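Local coordinates for uncharacterized protein (Bacteroides uniformis, PDB 4K61) that is of unknown function but belongs to the PepSY-like, putative beta-lactamase-inhibitor-like family of bacterial proteins, at residues Ala68-Tyr78 against Tyr111-Ile121; Glu77-Thr87 against Ile97-Ala105. All coordinates share one frame; numbering follows the deposited sequence. Where two conformers were deposited one is given.

Contact 1 of 2, residues Ala68-Tyr78 against Tyr111-Ile121; sequences AVYNAFAASEY and YQILFTPTGEI
The Y78 ring has I113 over one face, with CG1 3.8 Å from the ring centroid, a CH-pi contact. CD1 of I113 reaches back to CG and CB of Y78. The same tyrosine turns its edge to a face of the Y111 ring in a T-shaped pair, with planes at 60° and CE1 of Y78 3.8 Å from CG of Y111. F115 receives CG1 of V69 over one face, 4.3 Å from its centroid and displaced toward the rim. At the ring edge, in plane, lies the carbonyl oxygen of G119. CZ of F115 touches CB of F73 at 3.8 Å, near the plane of the F73 ring, and CE2 approaches CB of A72 obliquely.

V69 divides its two methyls between ring and turn. With CG1 anti to the backbone N (chi1 174°), that methyl faces F115, while CG2 comes 3.3 Å from O of T116. The type I turn T116–G119 is closed by the backbone bond from G119 N to T116 O. G119, which has a positive phi, brings its CA to 4.1 Å from V69 CA, and its O lies 3.1 Å from CB of A72. No hydrogen bond crosses between the segments. Within segment 68–78, F73 O accepts from both the hydroxyl and the backbone N of S76.

The helix segment 68–75 and strand segment 111–115 run at 139°, their axes 10.3 Å apart, consistent with a helix packed on one face of the antiparallel sheet. F73 also meets V102 of the neighbouring strand 97–103, and Y78 meets A124 of strand 121–126; Q112 and L114 instead meet helix 136–139.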
ATOM      1  N   ALA A  68      13.267  11.842   6.070  1.00 33.67           N
ATOM      2  CA  ALA A  68      13.349  11.184   7.382  1.00 31.31           C
ATOM      3  C   ALA A  68      13.212   9.672   7.244  1.00 28.45           C
ATOM      4  O   ALA A  68      13.896   8.918   7.921  1.00 29.69           O
ATOM      5  CB  ALA A  68      12.263  11.717   8.317  1.00 31.50           C
ATOM      6  N   VAL A  69      12.318   9.235   6.364  1.00 27.16           N
ATOM      7  CA  VAL A  69      12.115   7.819   6.098  1.00 25.56           C
ATOM      8  C   VAL A  69      13.319   7.214   5.386  1.00 26.31           C
ATOM      9  O   VAL A  69      13.812   6.171   5.792  1.00 25.33           O
ATOM     10  CB  VAL A  69      10.799   7.568   5.332  1.00 23.17           C
ATOM     11  CG1 VAL A  69      10.677   6.105   4.941  1.00 21.91           C
ATOM     12  CG2 VAL A  69       9.608   7.999   6.188  1.00 22.77           C
ATOM     13  N   TYR A  70      13.826   7.895   4.367  1.00 28.25           N
ATOM     14  CA  TYR A  70      15.025   7.445   3.663  1.00 30.02           C
ATOM     15  C   TYR A  70      16.181   7.257   4.642  1.00 29.68           C
ATOM     16  O   TYR A  70      16.811   6.198   4.690  1.00 30.31           O
ATOM     17  CB  TYR A  70      15.407   8.433   2.564  1.00 32.62           C
ATOM     18  CG  TYR A  70      16.508   7.930   1.663  1.00 37.30           C
ATOM     19  CD1 TYR A  70      17.846   8.020   2.046  1.00 41.92           C
ATOM     20  CD2 TYR A  70      16.208   7.353   0.430  1.00 40.42           C
ATOM     21  CE1 TYR A  70      18.862   7.547   1.218  1.00 46.82           C
ATOM     22  CE2 TYR A  70      17.210   6.885  -0.409  1.00 46.85           C
ATOM     23  CZ  TYR A  70      18.535   6.984  -0.013  1.00 50.38           C
ATOM     24  OH  TYR A  70      19.525   6.522  -0.850  1.00 60.24           O
ATOM     25  N   ASN A  71      16.428   8.277   5.447  1.00 30.96           N
ATOM     26  CA  ASN A  71      17.500   8.204   6.428  1.00 34.45           C
ATOM     27  C   ASN A  71      17.309   7.095   7.427  1.00 32.71           C
ATOM     28  O   ASN A  71      18.262   6.423   7.768  1.00 33.86           O
ATOM     29  CB  ASN A  71      17.668   9.547   7.148  1.00 36.48           C
ATOM     30  CG  ASN A  71      18.128  10.634   6.217  1.00 40.77           C
ATOM     31  OD1 ASN A  71      18.726  10.362   5.179  1.00 40.84           O
ATOM     32  ND2 ASN A  71      17.829  11.873   6.570  1.00 42.63           N
ATOM     33  N   ALA A  72      16.081   6.885   7.888  1.00 32.30           N
ATOM     34  CA  ALA A  72      15.813   5.854   8.877  1.00 30.43           C
ATOM     35  C   ALA A  72      15.993   4.476   8.268  1.00 28.40           C
ATOM     36  O   ALA A  72      16.538   3.581   8.910  1.00 29.59           O
ATOM     37  CB  ALA A  72      14.427   6.010   9.469  1.00 29.90           C
ATOM     38  N   PHE A  73      15.553   4.307   7.017  1.00 25.87           N
ATOM     39  CA  PHE A  73      15.744   3.039   6.336  1.00 25.98           C
ATOM     40  C   PHE A  73      17.241   2.752   6.171  1.00 27.99           C
ATOM     41  O   PHE A  73      17.698   1.649   6.458  1.00 26.26           O
ATOM     42  CB  PHE A  73      15.051   3.031   4.964  1.00 25.43           C
ATOM     43  CG  PHE A  73      15.381   1.836   4.149  1.00 26.09           C
ATOM     44  CD1 PHE A  73      14.795   0.620   4.410  1.00 26.28           C
ATOM     45  CD2 PHE A  73      16.337   1.920   3.131  1.00 28.63           C
ATOM     46  CE1 PHE A  73      15.122  -0.519   3.677  1.00 27.51           C
ATOM     47  CE2 PHE A  73      16.675   0.789   2.399  1.00 29.42           C
ATOM     48  CZ  PHE A  73      16.066  -0.426   2.668  1.00 28.42           C
ATOM     49  N   ALA A  74      17.984   3.754   5.702  1.00 29.36           N
ATOM     50  CA  ALA A  74      19.434   3.618   5.449  1.00 33.23           C
ATOM     51  C   ALA A  74      20.199   3.270   6.721  1.00 33.57           C
ATOM     52  O   ALA A  74      21.179   2.545   6.669  1.00 39.41           O
ATOM     53  CB  ALA A  74      19.974   4.888   4.828  1.00 34.78           C
ATOM     54  N   ALA A  75      19.740   3.768   7.855  1.00 33.84           N
ATOM     55  CA  ALA A  75      20.372   3.483   9.137  1.00 36.72           C
ATOM     56  C   ALA A  75      19.982   2.126   9.729  1.00 35.33           C
ATOM     57  O   ALA A  75      20.632   1.663  10.643  1.00 37.77           O
ATOM     58  CB  ALA A  75      20.049   4.584  10.136  1.00 37.63           C
ATOM     59  N   SER A  76      18.931   1.493   9.212  1.00 33.61           N
ATOM     60  CA  SER A  76      18.440   0.230   9.755  1.00 34.13           C
ATOM     61  C   SER A  76      19.180  -1.012   9.242  1.00 31.81           C
ATOM     62  O   SER A  76      19.873  -0.969   8.235  1.00 36.04           O
ATOM     63  CB  SER A  76      16.944   0.083   9.433  1.00 28.96           C
ATOM     64  OG  SER A  76      16.744  -0.300   8.098  1.00 27.00           O
ATOM     65  N   GLU A  77      18.935  -2.147   9.892  1.00 38.75           N
ATOM     66  CA  GLU A  77      19.475  -3.446   9.431  1.00 44.13           C
ATOM     67  C   GLU A  77      19.011  -3.791   8.025  1.00 39.73           C
ATOM     68  O   GLU A  77      19.707  -4.494   7.260  1.00 46.51           O
ATOM     69  CB  GLU A  77      19.022  -4.597  10.323  1.00 54.26           C
ATOM     70  CG  GLU A  77      19.093  -4.372  11.817  1.00 66.61           C
ATOM     71  CD  GLU A  77      17.713  -4.447  12.422  1.00 79.17           C
ATOM     72  OE1 GLU A  77      16.962  -3.454  12.303  1.00 96.64           O
ATOM     73  OE2 GLU A  77      17.378  -5.515  12.976  1.00 69.62           O
ATOM     74  N   TYR A  78      17.830  -3.283   7.672  1.00 30.24           N
ATOM     75  CA  TYR A  78      17.200  -3.672   6.428  1.00 26.93           C
ATOM     76  C   TYR A  78      17.824  -3.040   5.177  1.00 27.46           C
ATOM     77  O   TYR A  78      17.532  -3.448   4.049  1.00 29.11           O
ATOM     78  CB  TYR A  78      15.713  -3.384   6.498  1.00 23.36           C
ATOM     79  CG  TYR A  78      15.069  -4.116   7.653  1.00 23.14           C
ATOM     80  CD1 TYR A  78      14.861  -5.472   7.593  1.00 23.09           C
ATOM     81  CD2 TYR A  78      14.734  -3.454   8.813  1.00 22.81           C
ATOM     82  CE1 TYR A  78      14.307  -6.173   8.659  1.00 25.31           C
ATOM     83  CE2 TYR A  78      14.173  -4.130   9.890  1.00 23.43           C
ATOM     84  CZ  TYR A  78      13.962  -5.477   9.807  1.00 23.70           C
ATOM     85  OH  TYR A  78      13.407  -6.168  10.866  1.00 23.97           O
ATOM     86  N   TYR A 111      11.393  -8.930   3.679  1.00 22.91           N
ATOM     87  CA  TYR A 111      10.898  -8.215   4.861  1.00 20.50           C
ATOM     88  C   TYR A 111      10.051  -7.038   4.442  1.00 19.62           C
ATOM     89  O   TYR A 111      10.317  -6.392   3.403  1.00 19.09           O
ATOM     90  CB  TYR A 111      12.036  -7.691   5.747  1.00 20.90           C
ATOM     91  CG  TYR A 111      12.913  -8.763   6.323  1.00 23.31           C
ATOM     92  CD1 TYR A 111      12.479  -9.535   7.405  1.00 25.74           C
ATOM     93  CD2 TYR A 111      14.160  -9.028   5.795  1.00 25.42           C
ATOM     94  CE1 TYR A 111      13.263 -10.558   7.933  1.00 27.67           C
ATOM     95  CE2 TYR A 111      14.964 -10.036   6.330  1.00 29.16           C
ATOM     96  CZ  TYR A 111      14.507 -10.793   7.397  1.00 28.84           C
ATOM     97  OH  TYR A 111      15.297 -11.786   7.911  1.00 34.48           O
ATOM     98  N   GLN A 112       9.014  -6.780   5.219  1.00 18.15           N
ATOM     99  CA  GLN A 112       8.222  -5.588   5.074  1.00 17.68           C
ATOM    100  C   GLN A 112       8.399  -4.724   6.315  1.00 16.52           C
ATOM    101  O   GLN A 112       8.148  -5.186   7.454  1.00 17.57           O
ATOM    102  CB  GLN A 112       6.771  -5.927   4.893  1.00 20.13           C
ATOM    103  CG  GLN A 112       5.862  -4.703   4.778  1.00 20.84           C
ATOM    104  CD  GLN A 112       4.402  -5.113   4.899  1.00 24.01           C
ATOM    105  OE1 GLN A 112       3.890  -5.381   6.007  1.00 27.58           O
ATOM    106  NE2 GLN A 112       3.730  -5.153   3.771  1.00 24.42           N
ATOM    107  N   ILE A 113       8.777  -3.477   6.101  1.00 17.12           N
ATOM    108  CA  ILE A 113       9.021  -2.538   7.201  1.00 16.32           C
ATOM    109  C   ILE A 113       8.057  -1.360   7.060  1.00 16.17           C
ATOM    110  O   ILE A 113       7.956  -0.742   5.981  1.00 16.67           O
ATOM    111  CB  ILE A 113      10.493  -2.031   7.159  1.00 18.20           C
ATOM    112  CG1 ILE A 113      11.501  -3.192   7.046  1.00 20.45           C
ATOM    113  CG2 ILE A 113      10.807  -1.215   8.402  1.00 18.93           C
ATOM    114  CD1 ILE A 113      12.031  -3.413   5.648  1.00 22.53           C
ATOM    115  N   LEU A 114       7.362  -1.041   8.155  1.00 16.52           N
ATOM    116  CA  LEU A 114       6.386   0.043   8.199  1.00 16.53           C
ATOM    117  C   LEU A 114       6.978   1.213   8.970  1.00 18.38           C
ATOM    118  O   LEU A 114       7.408   1.050  10.090  1.00 19.15           O
ATOM    119  CB  LEU A 114       5.101  -0.420   8.825  1.00 17.32           C
ATOM    120  CG  LEU A 114       4.468  -1.676   8.247  1.00 17.87           C
ATOM    121  CD1 LEU A 114       3.132  -1.919   8.947  1.00 19.42           C
ATOM    122  CD2 LEU A 114       4.295  -1.580   6.735  1.00 17.06           C
ATOM    123  N   PHE A 115       7.042   2.363   8.294  1.00 17.83           N
ATOM    124  CA  PHE A 115       7.559   3.583   8.846  1.00 18.81           C
ATOM    125  C   PHE A 115       6.439   4.615   8.992  1.00 19.22           C
ATOM    126  O   PHE A 115       5.566   4.727   8.112  1.00 19.85           O
ATOM    127  CB  PHE A 115       8.580   4.200   7.898  1.00 18.23           C
ATOM    128  CG  PHE A 115       9.824   3.399   7.700  1.00 18.23           C
ATOM    129  CD1 PHE A 115       9.902   2.437   6.705  1.00 17.93           C
ATOM    130  CD2 PHE A 115      10.943   3.634   8.495  1.00 18.93           C
ATOM    131  CE1 PHE A 115      11.088   1.745   6.489  1.00 18.02           C
ATOM    132  CE2 PHE A 115      12.098   2.922   8.317  1.00 19.11           C
ATOM    133  CZ  PHE A 115      12.188   1.982   7.311  1.00 18.81           C
ATOM    134  N   THR A 116       6.484   5.423  10.045  1.00 20.37           N
ATOM    135  CA  THR A 116       5.694   6.639  10.077  1.00 21.14           C
ATOM    136  C   THR A 116       6.314   7.641   9.079  1.00 21.02           C
ATOM    137  O   THR A 116       7.458   7.460   8.645  1.00 19.82           O
ATOM    138  CB  THR A 116       5.712   7.304  11.465  1.00 24.77           C
ATOM    139  OG1 THR A 116       7.037   7.738  11.772  1.00 24.68           O
ATOM    140  CG2 THR A 116       5.250   6.324  12.520  1.00 25.00           C
ATOM    141  N   PRO A 117       5.573   8.702   8.741  1.00 23.02           N
ATOM    142  CA  PRO A 117       6.136   9.662   7.784  1.00 24.49           C
ATOM    143  C   PRO A 117       7.383  10.383   8.306  1.00 26.92           C
ATOM    144  O   PRO A 117       8.140  10.945   7.512  1.00 29.95           O
ATOM    145  CB  PRO A 117       4.969  10.631   7.547  1.00 25.40           C
ATOM    146  CG  PRO A 117       3.740   9.831   7.857  1.00 24.59           C
ATOM    147  CD  PRO A 117       4.162   9.004   9.039  1.00 24.06           C
ATOM    148  N   THR A 118       7.609  10.369   9.618  1.00 28.34           N
ATOM    149  CA  THR A 118       8.819  10.955  10.202  1.00 30.58           C
ATOM    150  C   THR A 118       9.927   9.923  10.438  1.00 29.13           C
ATOM    151  O   THR A 118      10.920  10.219  11.073  1.00 31.29           O
ATOM    152  CB  THR A 118       8.503  11.700  11.529  1.00 34.52           C
ATOM    153  OG1 THR A 118       7.750  10.862  12.416  1.00 34.56           O
ATOM    154  CG2 THR A 118       7.705  12.971  11.253  1.00 35.27           C
ATOM    155  N   GLY A 119       9.745   8.706   9.955  1.00 25.46           N
ATOM    156  CA  GLY A 119      10.806   7.693   9.947  1.00 25.53           C
ATOM    157  C   GLY A 119      10.924   6.761  11.128  1.00 25.65           C
ATOM    158  O   GLY A 119      11.876   5.970  11.209  1.00 27.57           O
ATOM    159  N   GLU A 120       9.938   6.766  12.019  1.00 25.74           N
ATOM    160  CA  GLU A 120       9.974   5.806  13.101  1.00 25.57           C
ATOM    161  C   GLU A 120       9.485   4.466  12.558  1.00 23.49           C
ATOM    162  O   GLU A 120       8.503   4.415  11.837  1.00 23.75           O
ATOM    163  CB  GLU A 120       9.130   6.277  14.260  1.00 30.14           C
ATOM    164  CG  GLU A 120       9.785   7.461  14.977  1.00 34.97           C
ATOM    165  CD  GLU A 120       9.439   8.798  14.367  1.00 40.97           C
ATOM    166  OE1 GLU A 120       8.333   8.919  13.800  1.00 40.42           O
ATOM    167  OE2 GLU A 120      10.263   9.752  14.503  1.00 53.07           O
ATOM    168  N   ILE A 121      10.180   3.396  12.910  1.00 22.60           N
ATOM    169  CA  ILE A 121       9.743   2.071  12.518  1.00 21.64           C
ATOM    170  C   ILE A 121       8.679   1.603  13.483  1.00 21.52           C
ATOM    171  O   ILE A 121       8.953   1.494  14.668  1.00 23.75           O
ATOM    172  CB  ILE A 121      10.897   1.085  12.521  1.00 21.72           C
ATOM    173  CG1 ILE A 121      11.909   1.489  11.433  1.00 23.57           C
ATOM    174  CG2 ILE A 121      10.384  -0.328  12.235  1.00 21.74           C
ATOM    175  CD1 ILE A 121      13.196   0.721  11.503  1.00 26.14           C
TER

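Contact 2 of 2, residues Glu77-Thr87 against Ile97-Ala105; sequences EYSGGMVQNVT and IVAVEVGMA
M104, a selenomethionine, folds back on the G80–G81 backbone from just past the end of strand 97–103. Its CB leaves away from segment 77–87; CG stands anti to the carbonyl carbon (chi1 -54°), and further bends at chi2 and chi3 return the tip. SE thereby lies 3.8 Å from CA of G81, and CE ends 4.1 Å from C of G80.

Beyond this corner the strands pair as an antiparallel beta hairpin. M82 and G103 form a hydrogen-bonded pair, with M82 N to G103 O at 2.7 Å and an N-H...O angle of 167°. A classic beta bulge follows, in which Q84 and N85 both face E101: O of E101 accepts from Q84 N at 2.7 Å and more weakly from N85 N at 3.3 Å. The bulge shifts the register by one residue, after which T87 pairs with A99 through two backbone bonds.

V83, V86, V100 and V102 project from one sheet face, where V83 touches F73 of helix 67–75. N85, T87, A99 and E101 project from the other, and there N85 and T87 meet L134. CG1 of V86 lies alongside CG1 of V98, 4.1 Å away, the two side chains pointing the same way.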
ATOM      1  N   GLU A  77      18.935  -2.147   9.892  1.00 38.75           N
ATOM      2  CA  GLU A  77      19.475  -3.446   9.431  1.00 44.13           C
ATOM      3  C   GLU A  77      19.011  -3.791   8.025  1.00 39.73           C
ATOM      4  O   GLU A  77      19.707  -4.494   7.260  1.00 46.51           O
ATOM      5  CB  GLU A  77      19.022  -4.597  10.323  1.00 54.26           C
ATOM      6  CG  GLU A  77      19.093  -4.372  11.817  1.00 66.61           C
ATOM      7  CD  GLU A  77      17.713  -4.447  12.422  1.00 79.17           C
ATOM      8  OE1 GLU A  77      16.962  -3.454  12.303  1.00 96.64           O
ATOM      9  OE2 GLU A  77      17.378  -5.515  12.976  1.00 69.62           O
ATOM     10  N   TYR A  78      17.830  -3.283   7.672  1.00 30.24           N
ATOM     11  CA  TYR A  78      17.200  -3.672   6.428  1.00 26.93           C
ATOM     12  C   TYR A  78      17.824  -3.040   5.177  1.00 27.46           C
ATOM     13  O   TYR A  78      17.532  -3.448   4.049  1.00 29.11           O
ATOM     14  CB  TYR A  78      15.713  -3.384   6.498  1.00 23.36           C
ATOM     15  CG  TYR A  78      15.069  -4.116   7.653  1.00 23.14           C
ATOM     16  CD1 TYR A  78      14.861  -5.472   7.593  1.00 23.09           C
ATOM     17  CD2 TYR A  78      14.734  -3.454   8.813  1.00 22.81           C
ATOM     18  CE1 TYR A  78      14.307  -6.173   8.659  1.00 25.31           C
ATOM     19  CE2 TYR A  78      14.173  -4.130   9.890  1.00 23.43           C
ATOM     20  CZ  TYR A  78      13.962  -5.477   9.807  1.00 23.70           C
ATOM     21  OH  TYR A  78      13.407  -6.168  10.866  1.00 23.97           O
ATOM     22  N   SER A  79      18.717  -2.073   5.371  1.00 29.45           N
ATOM     23  CA  SER A  79      19.379  -1.432   4.248  1.00 32.59           C
ATOM     24  C   SER A  79      20.334  -2.363   3.493  1.00 33.21           C
ATOM     25  O   SER A  79      20.750  -2.036   2.382  1.00 37.07           O
ATOM     26  CB  SER A  79      20.119  -0.181   4.728  1.00 34.97           C
ATOM     27  OG  SER A  79      21.025  -0.511   5.764  1.00 38.98           O
ATOM     28  N   GLY A  80      20.708  -3.494   4.092  1.00 31.07           N
ATOM     29  CA  GLY A  80      21.490  -4.541   3.392  1.00 31.83           C
ATOM     30  C   GLY A  80      20.744  -5.296   2.310  1.00 31.13           C
ATOM     31  O   GLY A  80      21.332  -6.155   1.625  1.00 34.33           O
ATOM     32  N   GLY A  81      19.449  -5.023   2.180  1.00 32.72           N
ATOM     33  CA  GLY A  81      18.611  -5.637   1.147  1.00 34.19           C
ATOM     34  C   GLY A  81      18.398  -4.811  -0.109  1.00 34.43           C
ATOM     35  O   GLY A  81      18.817  -3.662  -0.195  1.00 34.00           O
HETATM   36  N   MSE A  82      17.723  -5.416  -1.075  1.00 33.51           N
HETATM   37  CA  MSE A  82      17.305  -4.744  -2.296  0.60 34.12           C
HETATM   38  C   MSE A  82      15.884  -4.265  -2.085  1.00 30.74           C
HETATM   39  O   MSE A  82      15.005  -5.064  -1.789  1.00 27.71           O
HETATM   40  CB  MSE A  82      17.367  -5.784  -3.437  0.60 38.90           C
HETATM   41  CG  MSE A  82      18.738  -6.045  -4.056  0.60 46.59           C
HETATM   42 SE   MSE A  82      19.933  -7.078  -2.845  0.45 56.13          SE
HETATM   43  CE  MSE A  82      21.270  -7.829  -4.082  0.60 54.63           C
ATOM     44  N   VAL A  83      15.632  -2.969  -2.270  1.00 27.66           N
ATOM     45  CA  VAL A  83      14.259  -2.458  -2.167  1.00 26.42           C
ATOM     46  C   VAL A  83      13.438  -2.959  -3.344  1.00 26.44           C
ATOM     47  O   VAL A  83      13.819  -2.753  -4.496  1.00 27.05           O
ATOM     48  CB  VAL A  83      14.202  -0.919  -2.102  1.00 28.18           C
ATOM     49  CG1 VAL A  83      12.761  -0.427  -2.141  1.00 26.10           C
ATOM     50  CG2 VAL A  83      14.891  -0.446  -0.837  1.00 28.08           C
ATOM     51  N   GLN A  84      12.337  -3.645  -3.062  1.00 23.82           N
ATOM     52  CA  GLN A  84      11.499  -4.232  -4.093  1.00 27.21           C
ATOM     53  C   GLN A  84      10.136  -3.605  -4.224  1.00 27.33           C
ATOM     54  O   GLN A  84       9.485  -3.755  -5.255  1.00 26.88           O
ATOM     55  CB  GLN A  84      11.327  -5.731  -3.857  1.00 29.32           C
ATOM     56  CG  GLN A  84      12.610  -6.489  -4.068  1.00 35.58           C
ATOM     57  CD  GLN A  84      12.503  -7.955  -3.691  1.00 40.05           C
ATOM     58  OE1 GLN A  84      11.562  -8.377  -3.021  1.00 44.05           O
ATOM     59  NE2 GLN A  84      13.498  -8.730  -4.087  1.00 49.87           N
ATOM     60  N   ASN A  85       9.685  -2.894  -3.194  1.00 24.72           N
ATOM     61  CA  ASN A  85       8.427  -2.162  -3.265  1.00 24.77           C
ATOM     62  C   ASN A  85       8.428  -1.046  -2.248  1.00 21.35           C
ATOM     63  O   ASN A  85       9.018  -1.177  -1.169  1.00 19.50           O
ATOM     64  CB  ASN A  85       7.225  -3.077  -3.084  1.00 28.33           C
ATOM     65  CG  ASN A  85       5.871  -2.350  -3.278  1.00 36.36           C
ATOM     66  OD1 ASN A  85       5.301  -2.307  -4.368  1.00 46.60           O
ATOM     67  ND2 ASN A  85       5.358  -1.773  -2.194  1.00 38.00           N
ATOM     68  N   VAL A  86       7.833   0.082  -2.641  1.00 19.48           N
ATOM     69  CA  VAL A  86       7.641   1.227  -1.745  1.00 19.37           C
ATOM     70  C   VAL A  86       6.208   1.733  -1.957  1.00 18.53           C
ATOM     71  O   VAL A  86       5.825   2.039  -3.085  1.00 18.50           O
ATOM     72  CB  VAL A  86       8.634   2.369  -2.021  1.00 21.97           C
ATOM     73  CG1 VAL A  86       8.410   3.507  -1.054  1.00 21.65           C
ATOM     74  CG2 VAL A  86      10.056   1.837  -1.894  1.00 23.94           C
ATOM     75  N   THR A  87       5.441   1.760  -0.872  1.00 18.15           N
ATOM     76  CA  THR A  87       4.023   2.073  -0.924  1.00 17.74           C
ATOM     77  C   THR A  87       3.701   3.127   0.128  1.00 17.39           C
ATOM     78  O   THR A  87       4.105   3.018   1.296  1.00 18.61           O
ATOM     79  CB  THR A  87       3.188   0.805  -0.696  1.00 20.55           C
ATOM     80  OG1 THR A  87       3.550  -0.161  -1.677  1.00 23.05           O
ATOM     81  CG2 THR A  87       1.704   1.065  -0.813  1.00 19.28           C
ATOM     82  N   ILE A  97       1.432   5.639   6.479  1.00 19.64           N
ATOM     83  CA  ILE A  97       2.555   4.710   6.648  1.00 19.32           C
ATOM     84  C   ILE A  97       3.316   4.612   5.348  1.00 17.69           C
ATOM     85  O   ILE A  97       2.691   4.527   4.274  1.00 18.50           O
ATOM     86  CB  ILE A  97       2.039   3.309   7.051  1.00 19.67           C
ATOM     87  CG1 ILE A  97       1.437   3.345   8.452  1.00 22.38           C
ATOM     88  CG2 ILE A  97       3.152   2.264   6.956  1.00 19.59           C
ATOM     89  CD1 ILE A  97       0.688   2.060   8.785  1.00 24.62           C
ATOM     90  N   VAL A  98       4.659   4.595   5.412  1.00 17.17           N
ATOM     91  CA  VAL A  98       5.468   4.176   4.271  1.00 17.34           C
ATOM     92  C   VAL A  98       5.817   2.691   4.457  1.00 17.10           C
ATOM     93  O   VAL A  98       6.484   2.330   5.431  1.00 16.28           O
ATOM     94  CB  VAL A  98       6.783   4.959   4.111  1.00 18.25           C
ATOM     95  CG1 VAL A  98       7.508   4.554   2.840  1.00 18.22           C
ATOM     96  CG2 VAL A  98       6.528   6.452   4.095  1.00 19.17           C
ATOM     97  N   ALA A  99       5.358   1.845   3.542  1.00 16.79           N
ATOM     98  CA  ALA A  99       5.629   0.422   3.622  1.00 16.14           C
ATOM     99  C   ALA A  99       6.749   0.096   2.632  1.00 18.19           C
ATOM    100  O   ALA A  99       6.647   0.364   1.407  1.00 18.73           O
ATOM    101  CB  ALA A  99       4.393  -0.385   3.314  1.00 17.84           C
ATOM    102  N   VAL A 100       7.846  -0.435   3.158  1.00 16.77           N
ATOM    103  CA  VAL A 100       9.000  -0.772   2.314  1.00 18.60           C
ATOM    104  C   VAL A 100       9.212  -2.282   2.333  1.00 19.13           C
ATOM    105  O   VAL A 100       9.255  -2.890   3.401  1.00 18.48           O
ATOM    106  CB  VAL A 100      10.278  -0.107   2.828  1.00 18.39           C
ATOM    107  CG1 VAL A 100      11.440  -0.530   1.966  1.00 19.58           C
ATOM    108  CG2 VAL A 100      10.102   1.399   2.854  1.00 19.94           C
ATOM    109  N   GLU A 101       9.326  -2.889   1.151  1.00 19.09           N
ATOM    110  CA  GLU A 101       9.647  -4.313   1.066  0.50 20.52           C
ATOM    111  C   GLU A 101      11.055  -4.483   0.532  1.00 21.81           C
ATOM    112  O   GLU A 101      11.402  -3.883  -0.493  1.00 22.55           O
ATOM    113  CB  GLU A 101       8.665  -5.091   0.197  0.50 22.14           C
ATOM    114  CG  GLU A 101       8.908  -6.587   0.338  0.50 24.51           C
ATOM    115  CD  GLU A 101       7.728  -7.461  -0.084  0.50 27.42           C
ATOM    116  OE1 GLU A 101       6.569  -6.979  -0.039  0.50 25.94           O
ATOM    117  OE2 GLU A 101       7.964  -8.657  -0.395  0.50 28.93           O
ATOM    118  N   VAL A 102      11.852  -5.296   1.231  1.00 21.11           N
ATOM    119  CA  VAL A 102      13.213  -5.595   0.798  1.00 23.63           C
ATOM    120  C   VAL A 102      13.418  -7.088   0.604  1.00 25.57           C
ATOM    121  O   VAL A 102      12.858  -7.887   1.366  1.00 23.74           O
ATOM    122  CB  VAL A 102      14.263  -5.086   1.788  1.00 26.39           C
ATOM    123  CG1 VAL A 102      14.201  -3.578   1.884  1.00 30.79           C
ATOM    124  CG2 VAL A 102      14.089  -5.696   3.173  1.00 28.32           C
ATOM    125  N   GLY A 103      14.266  -7.433  -0.363  1.00 28.00           N
ATOM    126  CA  GLY A 103      14.743  -8.794  -0.580  1.00 31.21           C
ATOM    127  C   GLY A 103      16.202  -8.800  -0.139  1.00 36.70           C
ATOM    128  O   GLY A 103      16.940  -7.874  -0.441  1.00 34.74           O
HETATM  129  N   MSE A 104      16.624  -9.817   0.611  1.00 45.71           N
HETATM  130  CA  MSE A 104      18.002  -9.847   1.155  1.00 47.42           C
HETATM  131  C   MSE A 104      18.968 -10.525   0.231  1.00 50.64           C
HETATM  132  O   MSE A 104      18.576 -11.135  -0.782  1.00 45.30           O
HETATM  133  CB  MSE A 104      18.058 -10.484   2.542  1.00 50.57           C
HETATM  134  CG  MSE A 104      17.103  -9.836   3.535  1.00 45.53           C
HETATM  135 SE   MSE A 104      17.450  -7.913   3.900  0.75 51.12          SE
HETATM  136  CE  MSE A 104      19.216  -8.186   4.755  1.00 47.84           C
ATOM    137  N   ALA A 105      20.248 -10.412   0.597  1.00 59.16           N
ATOM    138  CA  ALA A 105      21.372 -10.962  -0.167  1.00 69.42           C
ATOM    139  C   ALA A 105      21.163 -12.407  -0.623  1.00 78.74           C
ATOM    140  O   ALA A 105      21.370 -12.724  -1.802  1.00 70.39           O
ATOM    141  CB  ALA A 105      22.651 -10.870   0.653  1.00 73.44           C
TER

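How the contacts relate
From the N terminus, helix 67–75 comes first and leads through the 3-10 segment 77–80 into strand 82–90. Contact 2 closes the hairpin of 82–90 with 97–103; the chain then continues into strand 110–115 and the turn after it, which pack against the helix and close contact 1. Contact 2 is therefore nested within the larger loop of contact 1, and the two share E77 and Y78. Their centres are about 9 Å apart. Strands 97–103 and 110–115 are sheet neighbours: I113 N lies 2.8 Å from V100 O and V98 N 2.9 Å from F115 O, both probable hydrogen bonds. The two contacts join helix 67–75 to the three consecutive strands 82–90, 97–103 and 110–115 of the antiparallel sheet.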